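Local atomic coordinates of probable glutathione S-transferase (Pseudomonas aeruginosa, PDB entry 6JWK), a protein that belongs to the zeta class of glutathione S-transferases and probably acts as a maleylpyruvate isomerase, a cis-trans isomerase that uses glutathione. Residues 110-113 with 114-118. Numbering follows the deposited sequence.
Sequences VRVL and KYLTQ. With SO4 (sulfate ion), chain I.
K114 folds back along V110, one turn earlier in helix 110-120, and the two side chains run side by side in the same direction. K114 CB lies 3.6 Å from R111 O, and K114 CG lies 3.6 Å from V110 O, the carbonyl that accepts the backbone N-H of K114 almost head-on (C=O...N 171°). The chain stays extended as far as K114 CE, which settles against V110 CG2 at 3.7 Å. A bend at the last torsion (chi4 -58°) leaves K114 NZ beside the same methyl, 4.1 Å from V110 CG2. V110 carries CG1 between its backbone N and carbonyl carbon (chi1 52°), which sends CG2 to the lysine and CG1 to a sulfate, probably from the crystallisation liquor, whose O2 is 3.7 Å from V110 CG1. V110 N gives that O2 a weak hydrogen bond; H105 NE2 and S10 N also bind the ion, between the helical and thioredoxin-like domains. One turn on, T117 grips L113 O twice: T117 OG1 donates at 2.8 Å and T117 N at 3.1 Å, from opposite faces of the carbonyl plane. Between them, Y115 N and L116 N bond to R111 O and V112 O, and L116 CD1 reaches V112 CG1 loosely at 4.5 Å. V112 and L116 both pack on W130 of helix 124-149. The helix meets the second subunit through both a ring cluster, Y115 against its H133, W134 and W130, and the polar bond of R111 NH1 to its D103 O. K114 and V110 remain exposed, consistent with an ammonium that stays toward solvent.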
loop_
_atom_site.group_PDB
_atom_site.type_symbol
_atom_site.label_atom_id
_atom_site.label_comp_id
_atom_site.label_asym_id
_atom_site.label_seq_id
_atom_site.Cartn_x
_atom_site.Cartn_y
_atom_site.Cartn_z
ATOM N N VAL B 110 4.755 -3.316 14.417
ATOM C CA VAL B 110 5.526 -4.021 15.482
ATOM C C VAL B 110 6.835 -4.580 14.888
ATOM O O VAL B 110 7.874 -4.389 15.491
ATOM C CB VAL B 110 4.686 -5.088 16.197
ATOM C CG1 VAL B 110 4.018 -6.062 15.237
ATOM C CG2 VAL B 110 5.541 -5.812 17.211
ATOM N N ARG B 111 6.781 -5.162 13.716
ATOM C CA ARG B 111 7.949 -5.720 13.093
ATOM C C ARG B 111 9.076 -4.670 12.988
ATOM O O ARG B 111 10.182 -4.934 13.354
ATOM C CB ARG B 111 7.550 -6.461 11.793
ATOM C CG ARG B 111 8.200 -6.045 10.502
ATOM C CD ARG B 111 7.631 -6.717 9.250
ATOM N NE ARG B 111 7.422 -5.737 8.202
ATOM C CZ ARG B 111 7.833 -5.837 6.953
ATOM N NH1 ARG B 111 7.574 -4.868 6.128
ATOM N NH2 ARG B 111 8.480 -6.901 6.518
ATOM N N VAL B 112 8.771 -3.454 12.587
ATOM C CA VAL B 112 9.792 -2.432 12.467
ATOM C C VAL B 112 10.356 -1.949 13.806
ATOM O O VAL B 112 11.523 -1.686 13.933
ATOM C CB VAL B 112 9.280 -1.226 11.667
ATOM C CG1 VAL B 112 10.303 -0.124 11.628
ATOM C CG2 VAL B 112 8.912 -1.650 10.272
ATOM N N LEU B 113 9.481 -1.821 14.779
ATOM C CA LEU B 113 9.836 -1.341 16.135
ATOM C C LEU B 113 10.695 -2.416 16.813
ATOM O O LEU B 113 11.614 -2.021 17.497
ATOM C CB LEU B 113 8.576 -1.045 16.951
ATOM C CG LEU B 113 7.669 0.053 16.403
ATOM C CD1 LEU B 113 6.384 0.091 17.210
ATOM C CD2 LEU B 113 8.364 1.407 16.382
ATOM N N LYS B 114 10.443 -3.703 16.566
ATOM C CA LYS B 114 11.325 -4.803 17.053
ATOM C C LYS B 114 12.703 -4.627 16.425
ATOM O O LYS B 114 13.699 -4.619 17.186
ATOM C CB LYS B 114 10.826 -6.198 16.675
ATOM C CG LYS B 114 9.672 -6.751 17.497
ATOM C CD LYS B 114 9.224 -8.125 17.000
ATOM C CE LYS B 114 7.889 -8.591 17.546
ATOM N NZ LYS B 114 7.895 -8.651 19.029
ATOM N N TYR B 115 12.786 -4.475 15.096
ATOM C CA TYR B 115 14.101 -4.244 14.433
ATOM C C TYR B 115 14.797 -3.046 15.081
ATOM O O TYR B 115 16.011 -3.167 15.373
ATOM C CB TYR B 115 14.008 -4.050 12.918
ATOM C CG TYR B 115 15.332 -4.113 12.187
ATOM C CD1 TYR B 115 16.172 -3.010 12.135
ATOM C CD2 TYR B 115 15.732 -5.257 11.497
ATOM C CE1 TYR B 115 17.386 -3.054 11.474
ATOM C CE2 TYR B 115 16.934 -5.305 10.801
ATOM C CZ TYR B 115 17.769 -4.202 10.790
ATOM O OH TYR B 115 18.968 -4.205 10.121
ATOM N N LEU B 116 14.113 -1.910 15.264
ATOM C CA LEU B 116 14.770 -0.690 15.823
ATOM C C LEU B 116 15.343 -1.030 17.219
ATOM O O LEU B 116 16.469 -0.592 17.510
ATOM C CB LEU B 116 13.791 0.493 15.881
ATOM C CG LEU B 116 13.459 1.178 14.553
ATOM C CD1 LEU B 116 12.422 2.288 14.757
ATOM C CD2 LEU B 116 14.699 1.734 13.854
ATOM N N THR B 117 14.614 -1.794 18.042
ATOM C CA THR B 117 15.004 -2.181 19.433
ATOM C C THR B 117 16.183 -3.166 19.345
ATOM O O THR B 117 17.344 -2.756 19.594
ATOM C CB THR B 117 13.819 -2.800 20.195
ATOM O OG1 THR B 117 12.670 -1.969 20.041
ATOM C CG2 THR B 117 14.079 -3.004 21.675
ATOM N N GLN B 118 15.886 -4.371 18.853
ATOM C CA GLN B 118 16.709 -5.600 18.964
ATOM C C GLN B 118 17.920 -5.515 18.046
ATOM O O GLN B 118 18.892 -6.203 18.351
ATOM C CB GLN B 118 15.868 -6.841 18.675
ATOM C CG GLN B 118 14.746 -6.982 19.688
ATOM C CD GLN B 118 13.917 -8.226 19.523
ATOM O OE1 GLN B 118 13.851 -8.826 18.454
ATOM N NE2 GLN B 118 13.243 -8.601 20.594
HETATM S S SO4 I . 0.652 -4.681 12.985
HETATM O O1 SO4 I . -0.128 -4.812 11.790
HETATM O O2 SO4 I . 1.989 -4.280 12.693
HETATM O O3 SO4 I . 0.113 -3.674 13.878
HETATM O O4 SO4 I . 0.671 -5.961 13.629
#